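Local structure of ADP-ribosylglycohydrolase (Thermus thermophilus, 2YZV) at residues A[138-143]-A[291-296]; A[65-70]-A[287-292]. The protein belongs to the ADP-ribosylglycohydrolase family and binds magnesium ions in a fold built of helices, with no strands. All coordinates share one frame; numbering follows the deposited sequence.

Contact 1 (A[138-143]-A[291-296]); sequences VLAYEN and LALYRM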
ATOM      1  N   VAL A 138       5.609   7.077  -4.437  1.00  9.29           N
ATOM      2  CA  VAL A 138       5.473   8.389  -3.810  1.00 10.43           C
ATOM      3  C   VAL A 138       6.771   8.828  -3.132  1.00 12.08           C
ATOM      4  O   VAL A 138       7.105  10.017  -3.129  1.00 13.09           O
ATOM      5  CB  VAL A 138       4.311   8.397  -2.784  1.00 10.09           C
ATOM      6  CG1 VAL A 138       4.211   9.762  -2.113  1.00 13.04           C
ATOM      7  CG2 VAL A 138       2.999   8.068  -3.490  1.00 11.78           C
ATOM      8  N   LEU A 139       7.510   7.879  -2.565  1.00 11.81           N
ATOM      9  CA  LEU A 139       8.766   8.228  -1.907  1.00 11.92           C
ATOM     10  C   LEU A 139       9.754   8.866  -2.878  1.00 13.94           C
ATOM     11  O   LEU A 139      10.434   9.833  -2.533  1.00 14.59           O
ATOM     12  CB  LEU A 139       9.409   6.989  -1.276  1.00 11.56           C
ATOM     13  CG  LEU A 139       9.198   6.789   0.229  1.00 15.23           C
ATOM     14  CD1 LEU A 139       7.720   6.696   0.561  1.00 15.06           C
ATOM     15  CD2 LEU A 139       9.919   5.526   0.659  1.00 14.82           C
ATOM     16  N   ALA A 140       9.828   8.326  -4.089  1.00 13.29           N
ATOM     17  CA  ALA A 140      10.763   8.838  -5.089  1.00 14.75           C
ATOM     18  C   ALA A 140      10.223   9.974  -5.952  1.00 14.40           C
ATOM     19  O   ALA A 140      10.979  10.854  -6.361  1.00 15.99           O
ATOM     20  CB  ALA A 140      11.242   7.696  -5.980  1.00 16.32           C
ATOM     21  N   TYR A 141       8.925   9.970  -6.226  1.00 13.33           N
ATOM     22  CA  TYR A 141       8.340  11.006  -7.075  1.00 13.13           C
ATOM     23  C   TYR A 141       7.380  11.945  -6.351  1.00 12.89           C
ATOM     24  O   TYR A 141       6.498  12.546  -6.961  1.00 14.03           O
ATOM     25  CB  TYR A 141       7.646  10.343  -8.271  1.00 14.57           C
ATOM     26  CG  TYR A 141       8.626   9.793  -9.279  1.00 16.38           C
ATOM     27  CD1 TYR A 141       9.141  10.604 -10.290  1.00 17.47           C
ATOM     28  CD2 TYR A 141       9.078   8.477  -9.196  1.00 16.10           C
ATOM     29  CE1 TYR A 141      10.080  10.124 -11.190  1.00 19.64           C
ATOM     30  CE2 TYR A 141      10.023   7.984 -10.094  1.00 19.40           C
ATOM     31  CZ  TYR A 141      10.520   8.816 -11.088  1.00 19.99           C
ATOM     32  OH  TYR A 141      11.461   8.349 -11.976  1.00 23.12           O
ATOM     33  N   GLU A 142       7.587  12.084  -5.047  1.00 12.79           N
ATOM     34  CA  GLU A 142       6.762  12.942  -4.203  1.00 14.21           C
ATOM     35  C   GLU A 142       6.520  14.333  -4.786  1.00 15.19           C
ATOM     36  O   GLU A 142       5.402  14.845  -4.762  1.00 13.79           O
ATOM     37  CB  GLU A 142       7.425  13.121  -2.836  1.00 15.02           C
ATOM     38  CG  GLU A 142       6.613  13.961  -1.864  1.00 16.25           C
ATOM     39  CD  GLU A 142       7.468  14.588  -0.781  1.00 18.75           C
ATOM     40  OE1 GLU A 142       8.448  13.946  -0.355  1.00 18.02           O
ATOM     41  OE2 GLU A 142       7.155  15.720  -0.355  1.00 20.18           O
ATOM     42  N   ASN A 143       7.581  14.931  -5.311  1.00 15.44           N
ATOM     43  CA  ASN A 143       7.508  16.289  -5.835  1.00 16.84           C
ATOM     44  C   ASN A 143       7.189  16.449  -7.313  1.00 18.33           C
ATOM     45  O   ASN A 143       7.073  17.575  -7.806  1.00 19.42           O
ATOM     46  CB  ASN A 143       8.819  17.000  -5.502  1.00 17.70           C
ATOM     47  CG  ASN A 143       9.222  16.802  -4.058  1.00 15.27           C
ATOM     48  OD1 ASN A 143       8.469  17.138  -3.146  1.00 18.86           O
ATOM     49  ND2 ASN A 143      10.406  16.244  -3.842  1.00 17.72           N
ATOM     50  N   LEU A 291      15.402   4.947   1.963  1.00 15.37           N
ATOM     51  CA  LEU A 291      16.306   6.091   1.998  1.00 18.27           C
ATOM     52  C   LEU A 291      16.791   6.444   0.597  1.00 17.78           C
ATOM     53  O   LEU A 291      16.896   7.621   0.252  1.00 18.86           O
ATOM     54  CB  LEU A 291      17.498   5.797   2.916  1.00 20.77           C
ATOM     55  CG  LEU A 291      17.179   5.799   4.414  1.00 24.62           C
ATOM     56  CD1 LEU A 291      18.403   5.368   5.207  1.00 26.71           C
ATOM     57  CD2 LEU A 291      16.736   7.192   4.836  1.00 27.06           C
ATOM     58  N   ALA A 292      17.078   5.430  -0.211  1.00 17.88           N
ATOM     59  CA  ALA A 292      17.538   5.660  -1.578  1.00 16.62           C
ATOM     60  C   ALA A 292      16.450   6.362  -2.390  1.00 17.47           C
ATOM     61  O   ALA A 292      16.719   7.308  -3.133  1.00 17.88           O
ATOM     62  CB  ALA A 292      17.915   4.336  -2.234  1.00 18.67           C
ATOM     63  N   LEU A 293      15.212   5.901  -2.238  1.00 15.45           N
ATOM     64  CA  LEU A 293      14.095   6.499  -2.957  1.00 13.95           C
ATOM     65  C   LEU A 293      13.872   7.944  -2.519  1.00 14.52           C
ATOM     66  O   LEU A 293      13.598   8.814  -3.346  1.00 14.20           O
ATOM     67  CB  LEU A 293      12.823   5.673  -2.730  1.00 14.41           C
ATOM     68  CG  LEU A 293      12.819   4.268  -3.343  1.00 13.57           C
ATOM     69  CD1 LEU A 293      11.700   3.443  -2.721  1.00 14.57           C
ATOM     70  CD2 LEU A 293      12.657   4.351  -4.855  1.00 14.63           C
ATOM     71  N   TYR A 294      13.997   8.202  -1.221  1.00 15.11           N
ATOM     72  CA  TYR A 294      13.809   9.549  -0.704  1.00 16.49           C
ATOM     73  C   TYR A 294      14.880  10.496  -1.247  1.00 18.73           C
ATOM     74  O   TYR A 294      14.579  11.618  -1.654  1.00 19.38           O
ATOM     75  CB  TYR A 294      13.832   9.532   0.828  1.00 16.97           C
ATOM     76  CG  TYR A 294      13.685  10.892   1.471  1.00 15.69           C
ATOM     77  CD1 TYR A 294      12.741  11.812   1.007  1.00 17.85           C
ATOM     78  CD2 TYR A 294      14.487  11.260   2.549  1.00 18.98           C
ATOM     79  CE1 TYR A 294      12.605  13.067   1.600  1.00 18.43           C
ATOM     80  CE2 TYR A 294      14.356  12.510   3.154  1.00 20.74           C
ATOM     81  CZ  TYR A 294      13.416  13.408   2.672  1.00 19.87           C
ATOM     82  OH  TYR A 294      13.293  14.648   3.260  1.00 22.97           O
ATOM     83  N   ARG A 295      16.127  10.040  -1.264  1.00 20.66           N
ATOM     84  CA  ARG A 295      17.224  10.863  -1.771  1.00 22.32           C
ATOM     85  C   ARG A 295      16.975  11.171  -3.242  1.00 22.21           C
ATOM     86  O   ARG A 295      17.353  12.231  -3.743  1.00 23.28           O
ATOM     87  CB  ARG A 295      18.556  10.125  -1.616  1.00 24.02           C
ATOM     88  CG  ARG A 295      18.832   9.646  -0.197  1.00 30.24           C
ATOM     89  CD  ARG A 295      20.063   8.750  -0.137  1.00 34.35           C
ATOM     90  NE  ARG A 295      21.308   9.512  -0.154  1.00 39.64           N
ATOM     91  CZ  ARG A 295      21.737  10.260   0.859  1.00 42.12           C
ATOM     92  NH1 ARG A 295      21.021  10.347   1.972  1.00 43.25           N
ATOM     93  NH2 ARG A 295      22.883  10.923   0.761  1.00 43.38           N
ATOM     94  N   MET A 296      16.334  10.233  -3.927  1.00 22.61           N
ATOM     95  CA  MET A 296      16.016  10.379  -5.339  1.00 21.60           C
ATOM     96  C   MET A 296      14.999  11.502  -5.552  1.00 22.05           C
ATOM     97  O   MET A 296      15.039  12.204  -6.563  1.00 23.05           O
ATOM     98  CB  MET A 296      15.460   9.056  -5.875  1.00 22.87           C
ATOM     99  CG  MET A 296      15.243   9.009  -7.375  1.00 23.40           C
ATOM    100  SD  MET A 296      14.671   7.378  -7.911  1.00 23.04           S
ATOM    101  CE  MET A 296      13.729   7.805  -9.379  1.00 21.86           C
TER
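Glu142 OE1 is gripped by one salt bridge, to Arg11 NH2; its twin OE2 has one to Arg180 NE. Asn143 OD1 adds a hydrogen bond to Arg180. The join to helix 283-298 is different in kind, for no hydrogen bond crosses between 138-143 and 291-296. Ala140 brings the backbones close, with its CA 4.6 Å from Leu293 CA. Its CA-H points at the carbonyl of Leu293, with Ala140 CA 3.3 Å from Leu293 O and an angle of 146° at the hydrogen. Leu139 O and Leu293 O are both acceptors, so their closeness adds no bond. The side chains around this spot meet mostly through carbon and sulfur atoms. Leu139 and Leu293 meet at their CB atoms, 3.9 Å apart. Leu293 turns CG beside its own backbone N (chi1 -67°), and its CD2 branch lies 3.8 Å from Ala140 CB. Met296 has CG anti to its backbone N (chi1 -173°) and stays extended beyond it. Its SD passes 3.9 Å from Ala140 CB. The terminal methyl then meets the phenol end of Tyr141 obliquely, with Met296 CE 3.5 Å from Tyr141 OH. A small alanine at the closest point and longer apolar chains around it make this a close helix-helix contact in an all-helical fold, joining helix 135-141 to the last helix of the chain.

Contact 2 (A[65-70]-A[287-292]); sequences LAESLL and EALALA
Leu289 reaches from helix 283-298 and overlaps the tip of Leu70, crossing it obliquely. The touch is methyl to methyl, with Leu289 CD2 3.6 Å from Leu70 CD1. The other branch is looser: Leu289 CD1 lies 4.2 Å from Ala66 CB, one helical turn before Leu70. The aliphatic stem of Glu67 borders the same leucine, with Glu67 CG 4.3 Å from Leu289 CD2. Leu70 and Leu289 share one shape, each with CG beside its backbone N and anti to its carbonyl carbon (chi1 -68° and -71°). Leu70 also meets Ala292 with both branches. Its CD1 rests 3.7 Å from Ala292 CB, while Leu70 CD2 comes 3.7 Å from the carbonyl carbon Ala292 C. Leu70 CD1 therefore touches both Leu289 and Ala292, which are three residues apart on the opposing helix. No hydrogen bond links the two segments; the side-chain contacts are apolar, with one methyl of Leu70 against the backbone carbonyl of Ala292. The segment axes approach to 10.3 Å and run 40° apart in direction, so side chains bridge the helices while the backbones stay well separated. Glu67 lies on the exposed border, and Ala66 is buried. Phe15 of helix 4-26 touches both Ala66 and Ala290. Leu65 and Ser68 touch helix 76-89, so helix 57-72 meets that helix with other residues than it offers to helix 283-298.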
ATOM      1  N   LEU A  65       8.953  -2.813  -7.440  1.00 14.71           N
ATOM      2  CA  LEU A  65       8.718  -1.460  -7.922  1.00 14.49           C
ATOM      3  C   LEU A  65       9.815  -0.536  -7.414  1.00 14.55           C
ATOM      4  O   LEU A  65      10.331   0.294  -8.161  1.00 14.55           O
ATOM      5  CB  LEU A  65       7.349  -0.956  -7.453  1.00 15.03           C
ATOM      6  CG  LEU A  65       6.973   0.494  -7.776  1.00 15.82           C
ATOM      7  CD1 LEU A  65       6.989   0.723  -9.284  1.00 14.84           C
ATOM      8  CD2 LEU A  65       5.589   0.794  -7.215  1.00 14.46           C
ATOM      9  N   ALA A  66      10.172  -0.689  -6.140  1.00 13.80           N
ATOM     10  CA  ALA A  66      11.216   0.129  -5.535  1.00 13.69           C
ATOM     11  C   ALA A  66      12.523  -0.016  -6.312  1.00 14.05           C
ATOM     12  O   ALA A  66      13.157   0.979  -6.663  1.00 15.60           O
ATOM     13  CB  ALA A  66      11.427  -0.283  -4.073  1.00 13.08           C
ATOM     14  N   GLU A  67      12.922  -1.254  -6.583  1.00 14.28           N
ATOM     15  CA  GLU A  67      14.162  -1.485  -7.315  1.00 15.55           C
ATOM     16  C   GLU A  67      14.084  -0.944  -8.737  1.00 16.36           C
ATOM     17  O   GLU A  67      15.063  -0.410  -9.254  1.00 16.85           O
ATOM     18  CB  GLU A  67      14.505  -2.977  -7.329  1.00 18.00           C
ATOM     19  CG  GLU A  67      14.705  -3.561  -5.940  1.00 24.67           C
ATOM     20  CD  GLU A  67      15.493  -4.855  -5.952  1.00 27.92           C
ATOM     21  OE1 GLU A  67      15.126  -5.776  -6.712  1.00 30.29           O
ATOM     22  OE2 GLU A  67      16.482  -4.950  -5.194  1.00 32.00           O
ATOM     23  N   SER A  68      12.922  -1.078  -9.366  1.00 14.16           N
ATOM     24  CA  SER A  68      12.742  -0.580 -10.726  1.00 15.36           C
ATOM     25  C   SER A  68      12.921   0.937 -10.783  1.00 15.43           C
ATOM     26  O   SER A  68      13.603   1.459 -11.668  1.00 15.30           O
ATOM     27  CB  SER A  68      11.352  -0.957 -11.246  1.00 15.36           C
ATOM     28  OG  SER A  68      11.181  -0.563 -12.600  1.00 15.96           O
ATOM     29  N   LEU A  69      12.309   1.645  -9.836  1.00 14.98           N
ATOM     30  CA  LEU A  69      12.394   3.103  -9.789  1.00 15.12           C
ATOM     31  C   LEU A  69      13.827   3.587  -9.587  1.00 17.65           C
ATOM     32  O   LEU A  69      14.265   4.551 -10.218  1.00 17.66           O
ATOM     33  CB  LEU A  69      11.505   3.646  -8.663  1.00 14.95           C
ATOM     34  CG  LEU A  69       9.999   3.438  -8.848  1.00 14.49           C
ATOM     35  CD1 LEU A  69       9.256   3.806  -7.571  1.00 14.77           C
ATOM     36  CD2 LEU A  69       9.512   4.280 -10.013  1.00 14.90           C
ATOM     37  N   LEU A  70      14.555   2.914  -8.704  1.00 18.32           N
ATOM     38  CA  LEU A  70      15.930   3.293  -8.420  1.00 19.93           C
ATOM     39  C   LEU A  70      16.883   2.992  -9.568  1.00 22.48           C
ATOM     40  O   LEU A  70      17.871   3.702  -9.755  1.00 23.29           O
ATOM     41  CB  LEU A  70      16.418   2.588  -7.153  1.00 19.35           C
ATOM     42  CG  LEU A  70      15.753   3.031  -5.844  1.00 17.99           C
ATOM     43  CD1 LEU A  70      16.195   2.121  -4.708  1.00 20.16           C
ATOM     44  CD2 LEU A  70      16.114   4.483  -5.547  1.00 19.78           C
ATOM     45  N   GLU A 287      14.873  -0.534   4.552  1.00 13.88           N
ATOM     46  CA  GLU A 287      15.298   0.760   5.075  1.00 14.28           C
ATOM     47  C   GLU A 287      16.232   1.419   4.068  1.00 14.83           C
ATOM     48  O   GLU A 287      16.138   2.619   3.808  1.00 13.76           O
ATOM     49  CB  GLU A 287      16.012   0.579   6.417  1.00 15.36           C
ATOM     50  CG  GLU A 287      15.093   0.130   7.539  1.00 17.20           C
ATOM     51  CD  GLU A 287      15.843  -0.181   8.817  1.00 20.45           C
ATOM     52  OE1 GLU A 287      16.672  -1.115   8.803  1.00 20.53           O
ATOM     53  OE2 GLU A 287      15.601   0.507   9.833  1.00 20.34           O
ATOM     54  N   ALA A 288      17.130   0.620   3.501  1.00 14.81           N
ATOM     55  CA  ALA A 288      18.077   1.114   2.508  1.00 15.74           C
ATOM     56  C   ALA A 288      17.335   1.609   1.268  1.00 15.25           C
ATOM     57  O   ALA A 288      17.648   2.675   0.737  1.00 15.57           O
ATOM     58  CB  ALA A 288      19.054   0.012   2.129  1.00 16.76           C
ATOM     59  N   LEU A 289      16.350   0.838   0.813  1.00 14.38           N
ATOM     60  CA  LEU A 289      15.574   1.230  -0.361  1.00 14.23           C
ATOM     61  C   LEU A 289      14.792   2.516  -0.110  1.00 14.46           C
ATOM     62  O   LEU A 289      14.774   3.411  -0.955  1.00 14.59           O
ATOM     63  CB  LEU A 289      14.594   0.115  -0.764  1.00 14.95           C
ATOM     64  CG  LEU A 289      15.170  -1.161  -1.382  1.00 15.38           C
ATOM     65  CD1 LEU A 289      14.081  -2.221  -1.490  1.00 17.43           C
ATOM     66  CD2 LEU A 289      15.752  -0.846  -2.756  1.00 17.56           C
ATOM     67  N   ALA A 290      14.144   2.603   1.050  1.00 13.23           N
ATOM     68  CA  ALA A 290      13.352   3.783   1.392  1.00 13.30           C
ATOM     69  C   ALA A 290      14.213   5.039   1.377  1.00 14.46           C
ATOM     70  O   ALA A 290      13.807   6.072   0.846  1.00 16.17           O
ATOM     71  CB  ALA A 290      12.705   3.610   2.760  1.00 12.32           C
ATOM     72  N   LEU A 291      15.402   4.947   1.963  1.00 15.37           N
ATOM     73  CA  LEU A 291      16.306   6.091   1.998  1.00 18.27           C
ATOM     74  C   LEU A 291      16.791   6.444   0.597  1.00 17.78           C
ATOM     75  O   LEU A 291      16.896   7.621   0.252  1.00 18.86           O
ATOM     76  CB  LEU A 291      17.498   5.797   2.916  1.00 20.77           C
ATOM     77  CG  LEU A 291      17.179   5.799   4.414  1.00 24.62           C
ATOM     78  CD1 LEU A 291      18.403   5.368   5.207  1.00 26.71           C
ATOM     79  CD2 LEU A 291      16.736   7.192   4.836  1.00 27.06           C
ATOM     80  N   ALA A 292      17.078   5.430  -0.211  1.00 17.88           N
ATOM     81  CA  ALA A 292      17.538   5.660  -1.578  1.00 16.62           C
ATOM     82  C   ALA A 292      16.450   6.362  -2.390  1.00 17.47           C
ATOM     83  O   ALA A 292      16.719   7.308  -3.133  1.00 17.88           O
ATOM     84  CB  ALA A 292      17.915   4.336  -2.234  1.00 18.67           C
TER

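Overall arrangement
From the N terminus, helix 57-72 is the first of the three helices joined here, helix 135-141 follows, and helix 283-298 comes last. Contact 2 closes a loop of 216 residues and contact 1 one of 147. Contact 2 opens first, and both loops end on the same helix, where the closing segments overlap at Leu291 and Ala292, so the loops share their closing end. The contact centres are 8 Å apart, and the two touch: Leu293 CD2 packs 3.5 Å from Leu70 CG, and Tyr141 CE2 lies 3.7 Å from Leu69 CD2. The last helix is thus tied to both earlier helices, which also meet each other.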